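Local coordinates for ribokinase, putative (Burkholderia thailandensis, PDB 3B1N), which phosphorylates nucleosides as a PfkB-family nucleoside kinase, binding ATP, which donates the phosphate, beside the nucleoside substrate, at the adenosine-5'-diphosphate site. Numbering follows the deposited sequence. Chains: chain A/B, Ribokinase, putative.

The adenosine-5'-diphosphate site. Residues chain A 111, 192, 220-223, 225-226, 240, 242, 245, 251-252, 255, 277, 280-281, 284; chain B 31. With ADP (adenosine-5'-diphosphate), chain C.
The adenine of ADP lies between two layers. On one face lie the backbone of A:Gly222 and CA and CB of the poorly ordered A:Glu223. On the other, with CG1 anti to the backbone N (chi1 -158°), A:Ile284 packs its CD1 methyl tip-on against the rings, 3.6 Å from ADP C5. A:Cys251 SG lies towards C8. Adenine N1 and N3 each meet a water. These waters lead to the backbone N of A:Ala242 and A:Val240.
The imidazole of B:His31 comes from chain B. The amide of A:Asn192 stacks on one face, 19° from parallel, with ND2 over the ring centre. A:Asn111 O and the alpha-phosphate O1A lie at its edge. B:His31 NE2 donates in its ring plane to ADP O2A, on the alpha-phosphate, at 2.8 Å. A:Asn111 ND2 gives ADP O2A a second, nearly straight bond of 2.9 Å and also reaches beta-phosphate O1B, at a poorer angle. ADP O1B further accepts from A:Gly252 N at 2.9 Å. A:Asn192 ND2 donates in its amide plane to beta-phosphate ADP O2B at 2.9 Å. ADP O1A is gripped by A:Thr220 OG1 at 2.8 Å and by A:Gly222 N.
The A:Thr220 methyl CG2 sits over the ring centre of A:Phe255, whose edge meets the ribose. Ribose ADP O3' donates to A:Gly225 O at 2.8 Å, from above the carbonyl plane. A:Ser277 OG bonds O2'.
This is the nucleotide site of the PfkB fold. The start of helix 251-264 is the family's anion hole and may help to offset the phosphate charge. Helix 269-284 backs the adenosine of ADP, and strand 216-220 ends at the alpha-phosphate. The structure alone does not show whether the deposited dimer is biological.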
ATOM      1  N   ASN A 111      -3.120  -7.349 -10.049  1.00  8.40           N
ATOM      2  CA  ASN A 111      -4.231  -7.458  -9.079  1.00  8.22           C
ATOM      3  C   ASN A 111      -3.781  -8.031  -7.742  1.00  8.76           C
ATOM      4  O   ASN A 111      -4.554  -8.696  -7.054  1.00  8.96           O
ATOM      5  CB  ASN A 111      -5.410  -8.287  -9.633  1.00  6.96           C
ATOM      6  CG  ASN A 111      -6.763  -7.809  -9.143  1.00  8.27           C
ATOM      7  OD1 ASN A 111      -6.868  -6.828  -8.391  1.00  9.63           O
ATOM      8  ND2 ASN A 111      -7.821  -8.502  -9.587  1.00  9.07           N
ATOM      9  N   ASN A 192     -10.439 -16.399  -6.334  1.00  7.12           N
ATOM     10  CA  ASN A 192      -9.269 -16.336  -7.234  1.00  6.42           C
ATOM     11  C   ASN A 192      -8.253 -17.410  -6.851  1.00  7.42           C
ATOM     12  O   ASN A 192      -8.444 -18.109  -5.858  1.00  8.35           O
ATOM     13  CB  ASN A 192      -8.664 -14.904  -7.356  1.00  6.50           C
ATOM     14  CG  ASN A 192      -7.864 -14.462  -6.142  1.00  8.73           C
ATOM     15  OD1 ASN A 192      -7.416 -15.261  -5.315  1.00  9.28           O
ATOM     16  ND2 ASN A 192      -7.667 -13.150  -6.041  1.00 10.11           N
ATOM     17  N   THR A 220     -10.703 -18.067 -10.437  1.00  7.04           N
ATOM     18  CA  THR A 220     -10.232 -17.106 -11.461  1.00  7.72           C
ATOM     19  C   THR A 220      -8.713 -16.919 -11.372  1.00  7.33           C
ATOM     20  O   THR A 220      -8.106 -16.944 -10.280  1.00  7.91           O
ATOM     21  CB  THR A 220     -10.921 -15.758 -11.349  1.00  8.42           C
ATOM     22  OG1 THR A 220     -10.574 -15.126 -10.120  1.00  9.61           O
ATOM     23  CG2 THR A 220     -12.448 -15.869 -11.423  1.00  9.23           C
ATOM     24  N   ARG A 221      -8.133 -16.634 -12.533  1.00  7.37           N
ATOM     25  CA  ARG A 221      -6.697 -16.695 -12.693  1.00  7.50           C
ATOM     26  C   ARG A 221      -6.166 -15.500 -13.456  1.00  7.66           C
ATOM     27  O   ARG A 221      -5.246 -15.609 -14.259  1.00  8.09           O
ATOM     28  CB  ARG A 221      -6.357 -18.009 -13.430  1.00  8.24           C
ATOM     29  CG  ARG A 221      -6.801 -19.248 -12.627  1.00  9.86           C
ATOM     30  CD  ARG A 221      -6.426 -20.535 -13.399  1.00 13.07           C
ATOM     31  NE  ARG A 221      -7.105 -21.689 -12.818  1.00 13.55           N
ATOM     32  CZ  ARG A 221      -6.700 -22.369 -11.729  1.00 12.80           C
ATOM     33  NH1 ARG A 221      -5.590 -22.019 -11.066  1.00 12.83           N
ATOM     34  NH2 ARG A 221      -7.404 -23.447 -11.337  1.00 16.55           N
ATOM     35  N   GLY A 222      -6.769 -14.350 -13.197  1.00  7.87           N
ATOM     36  CA  GLY A 222      -6.272 -13.105 -13.786  1.00  9.33           C
ATOM     37  C   GLY A 222      -6.213 -13.178 -15.296  1.00  7.73           C
ATOM     38  O   GLY A 222      -7.181 -13.573 -15.928  1.00  7.50           O
ATOM     39  N   GLU A 223      -5.073 -12.775 -15.853  1.00  8.47           N
ATOM     40  CA  GLU A 223      -4.915 -12.754 -17.335  1.00  9.54           C
ATOM     41  C   GLU A 223      -5.013 -14.144 -17.971  1.00  9.62           C
ATOM     42  O   GLU A 223      -5.161 -14.250 -19.179  1.00 12.35           O
ATOM     43  CB  GLU A 223      -3.626 -12.024 -17.745  1.00 10.62           C
ATOM     44  CG  GLU A 223      -2.385 -12.823 -17.476  1.00 17.44           C
ATOM     45  CD  GLU A 223      -1.109 -12.093 -17.944  1.00 28.34           C
ATOM     46  OE1 GLU A 223      -1.208 -11.269 -18.884  1.00 33.55           O
ATOM     47  OE2 GLU A 223      -0.040 -12.320 -17.349  1.00 32.47           O
ATOM     48  N   GLY A 225      -7.424 -16.279 -17.374  1.00  9.18           N
ATOM     49  CA  GLY A 225      -8.807 -16.751 -17.520  1.00  8.34           C
ATOM     50  C   GLY A 225      -9.323 -17.316 -16.187  1.00  8.91           C
ATOM     51  O   GLY A 225      -9.113 -16.698 -15.117  1.00  8.47           O
ATOM     52  N   ALA A 226      -9.988 -18.465 -16.286  1.00  8.40           N
ATOM     53  CA  ALA A 226     -10.609 -19.074 -15.091  1.00  8.33           C
ATOM     54  C   ALA A 226     -10.816 -20.531 -15.349  1.00  9.61           C
ATOM     55  O   ALA A 226     -10.802 -20.972 -16.483  1.00 10.07           O
ATOM     56  CB  ALA A 226     -11.952 -18.388 -14.747  1.00  8.00           C
ATOM     57  N   VAL A 240     -10.452 -12.815 -22.115  1.00  8.56           N
ATOM     58  CA  VAL A 240     -10.574 -11.925 -23.265  1.00  9.16           C
ATOM     59  C   VAL A 240      -9.430 -10.954 -23.222  1.00 10.18           C
ATOM     60  O   VAL A 240      -9.099 -10.417 -22.167  1.00 10.40           O
ATOM     61  CB  VAL A 240     -11.925 -11.226 -23.178  1.00  8.68           C
ATOM     62  CG1 VAL A 240     -12.102 -10.146 -24.298  1.00 12.45           C
ATOM     63  CG2 VAL A 240     -13.071 -12.248 -23.215  1.00 11.48           C
ATOM     64  N   ALA A 242      -7.692  -7.696 -23.061  1.00 11.62           N
ATOM     65  CA  ALA A 242      -8.135  -6.360 -22.649  1.00 11.28           C
ATOM     66  C   ALA A 242      -7.710  -5.316 -23.694  1.00 11.87           C
ATOM     67  O   ALA A 242      -6.618  -5.382 -24.244  1.00 14.46           O
ATOM     68  CB  ALA A 242      -7.505  -6.005 -21.292  1.00 13.18           C
ATOM     69  N   VAL A 245      -4.735  -2.539 -20.081  1.00 11.54           N
ATOM     70  CA  VAL A 245      -4.676  -3.004 -18.687  1.00 11.43           C
ATOM     71  C   VAL A 245      -4.347  -1.790 -17.816  1.00 11.58           C
ATOM     72  O   VAL A 245      -3.174  -1.369 -17.720  1.00 12.55           O
ATOM     73  CB  VAL A 245      -3.642  -4.178 -18.548  1.00 12.76           C
ATOM     74  CG1 VAL A 245      -3.434  -4.572 -17.058  1.00 13.89           C
ATOM     75  CG2 VAL A 245      -4.181  -5.399 -19.325  1.00 13.68           C
ATOM     76  N   CYS A 251     -12.018  -6.638 -10.853  1.00  8.68           N
ATOM     77  CA  CYS A 251     -12.215  -7.624 -11.969  1.00  8.07           C
ATOM     78  C   CYS A 251     -13.018  -8.835 -11.555  1.00  8.09           C
ATOM     79  O   CYS A 251     -13.906  -9.260 -12.293  1.00  7.87           O
ATOM     80  CB  CYS A 251     -10.863  -8.103 -12.539  1.00  9.12           C
ATOM     81  SG  CYS A 251     -10.168  -6.895 -13.684  1.00  9.34           S
ATOM     82  N   GLY A 252     -12.708  -9.399 -10.388  1.00  7.93           N
ATOM     83  CA  GLY A 252     -13.450 -10.566  -9.944  1.00  7.35           C
ATOM     84  C   GLY A 252     -14.927 -10.257  -9.729  1.00  7.27           C
ATOM     85  O   GLY A 252     -15.755 -11.130  -9.922  1.00  8.11           O
ATOM     86  N   PHE A 255     -16.594 -10.093 -13.065  1.00  6.93           N
ATOM     87  CA  PHE A 255     -16.687 -11.499 -13.462  1.00  7.90           C
ATOM     88  C   PHE A 255     -17.863 -12.178 -12.740  1.00  7.24           C
ATOM     89  O   PHE A 255     -18.678 -12.835 -13.403  1.00  7.78           O
ATOM     90  CB  PHE A 255     -15.333 -12.194 -13.117  1.00  7.83           C
ATOM     91  CG  PHE A 255     -15.283 -13.661 -13.442  1.00  6.41           C
ATOM     92  CD1 PHE A 255     -14.602 -14.102 -14.573  1.00  6.77           C
ATOM     93  CD2 PHE A 255     -15.886 -14.589 -12.580  1.00  7.01           C
ATOM     94  CE1 PHE A 255     -14.537 -15.505 -14.833  1.00  7.67           C
ATOM     95  CE2 PHE A 255     -15.846 -15.985 -12.849  1.00  8.54           C
ATOM     96  CZ  PHE A 255     -15.179 -16.422 -13.969  1.00  8.24           C
ATOM     97  N   SER A 277     -15.796 -13.768 -17.980  1.00  7.29           N
ATOM     98  CA  SER A 277     -14.475 -13.398 -18.431  1.00  7.20           C
ATOM     99  C   SER A 277     -14.480 -12.095 -19.186  1.00  6.35           C
ATOM    100  O   SER A 277     -13.621 -11.234 -19.022  1.00  7.13           O
ATOM    101  CB  SER A 277     -13.965 -14.535 -19.304  1.00  7.38           C
ATOM    102  OG  SER A 277     -12.627 -14.307 -19.672  1.00  9.27           O
ATOM    103  N   GLY A 280     -14.813  -9.128 -16.858  1.00  6.48           N
ATOM    104  CA  GLY A 280     -13.542  -8.815 -16.233  1.00  7.23           C
ATOM    105  C   GLY A 280     -12.601  -8.018 -17.131  1.00  7.58           C
ATOM    106  O   GLY A 280     -11.891  -7.108 -16.678  1.00  8.08           O
ATOM    107  N   ALA A 281     -12.553  -8.394 -18.424  1.00  6.93           N
ATOM    108  CA  ALA A 281     -11.708  -7.698 -19.396  1.00  6.86           C
ATOM    109  C   ALA A 281     -12.228  -6.271 -19.723  1.00  7.57           C
ATOM    110  O   ALA A 281     -11.441  -5.392 -19.944  1.00  8.89           O
ATOM    111  CB  ALA A 281     -11.592  -8.530 -20.717  1.00  8.72           C
ATOM    112  N   ILE A 284     -11.115  -4.050 -16.651  1.00  7.30           N
ATOM    113  CA  ILE A 284      -9.694  -3.744 -16.413  1.00  7.32           C
ATOM    114  C   ILE A 284      -9.170  -2.578 -17.230  1.00  6.81           C
ATOM    115  O   ILE A 284      -8.108  -2.025 -16.906  1.00  8.48           O
ATOM    116  CB  ILE A 284      -8.791  -5.028 -16.620  1.00  7.35           C
ATOM    117  CG1 ILE A 284      -7.474  -4.881 -15.888  1.00  7.37           C
ATOM    118  CG2 ILE A 284      -8.633  -5.357 -18.126  1.00  9.29           C
ATOM    119  CD1 ILE A 284      -6.678  -6.232 -15.824  1.00  9.79           C
TER
ATOM    120  N   HIS B  31      -1.844 -14.446  -8.864  1.00  9.33           N
ATOM    121  CA  HIS B  31      -1.821 -13.387  -7.849  1.00  9.50           C
ATOM    122  C   HIS B  31      -0.733 -13.774  -6.847  1.00  9.65           C
ATOM    123  O   HIS B  31      -0.881 -14.811  -6.152  1.00 10.86           O
ATOM    124  CB  HIS B  31      -3.195 -13.256  -7.149  1.00  9.81           C
ATOM    125  CG  HIS B  31      -4.337 -13.033  -8.089  1.00  9.41           C
ATOM    126  ND1 HIS B  31      -4.962 -14.055  -8.792  1.00  9.83           N
ATOM    127  CD2 HIS B  31      -4.948 -11.882  -8.464  1.00 12.61           C
ATOM    128  CE1 HIS B  31      -5.906 -13.529  -9.574  1.00 10.63           C
ATOM    129  NE2 HIS B  31      -5.897 -12.208  -9.407  1.00 10.47           N
TER
HETATM  130  PB  ADP C 402      -9.958 -11.003  -8.451  1.00  9.49           P
HETATM  131  O1B ADP C 402     -10.294  -9.555  -8.853  1.00 11.48           O
HETATM  132  O2B ADP C 402      -8.554 -11.174  -7.984  1.00 10.93           O
HETATM  133  O3B ADP C 402     -11.060 -11.556  -7.606  1.00 12.96           O
HETATM  134  PA  ADP C 402      -8.941 -11.899 -11.095  1.00  7.93           P
HETATM  135  O1A ADP C 402      -8.691 -13.379 -11.159  1.00  8.41           O
HETATM  136  O2A ADP C 402      -7.751 -10.981 -11.080  1.00  7.86           O
HETATM  137  O3A ADP C 402      -9.964 -11.678  -9.929  1.00  9.21           O
HETATM  138  O5' ADP C 402      -9.777 -11.411 -12.391  1.00  7.64           O
HETATM  139  C5' ADP C 402     -11.106 -11.940 -12.620  1.00  8.06           C
HETATM  140  C4' ADP C 402     -11.287 -12.181 -14.133  1.00  7.15           C
HETATM  141  O4' ADP C 402     -11.119 -10.896 -14.809  1.00  8.06           O
HETATM  142  C3' ADP C 402     -10.261 -13.071 -14.817  1.00  6.55           C
HETATM  143  O3' ADP C 402     -10.625 -14.440 -14.598  1.00  8.23           O
HETATM  144  C2' ADP C 402     -10.293 -12.583 -16.244  1.00  6.68           C
HETATM  145  O2' ADP C 402     -11.428 -13.154 -16.886  1.00  7.74           O
HETATM  146  C1' ADP C 402     -10.552 -11.066 -16.094  1.00  8.44           C
HETATM  147  N9  ADP C 402      -9.204 -10.474 -16.093  1.00  7.68           N
HETATM  148  C8  ADP C 402      -8.420 -10.255 -15.004  1.00  7.97           C
HETATM  149  N7  ADP C 402      -7.205  -9.732 -15.328  1.00  7.68           N
HETATM  150  C5  ADP C 402      -7.181  -9.659 -16.691  1.00  8.95           C
HETATM  151  C6  ADP C 402      -6.227  -9.240 -17.714  1.00  7.14           C
HETATM  152  N6  ADP C 402      -4.987  -8.797 -17.440  1.00  7.82           N
HETATM  153  N1  ADP C 402      -6.642  -9.338 -19.029  1.00  9.05           N
HETATM  154  C2  ADP C 402      -7.891  -9.727 -19.343  1.00  9.28           C
HETATM  155  N3  ADP C 402      -8.793 -10.129 -18.459  1.00  9.07           N
HETATM  156  C4  ADP C 402      -8.479 -10.115 -17.142  1.00  7.70           C
HETATM  157  O   HOH W   1     -10.886 -11.843 -19.383  1.00  8.79           O
HETATM  158  O   HOH W   2      -7.024  -9.776  -6.306  1.00 11.40           O
HETATM  159  O   HOH W   3      -5.526  -8.988 -21.530  1.00 13.04           O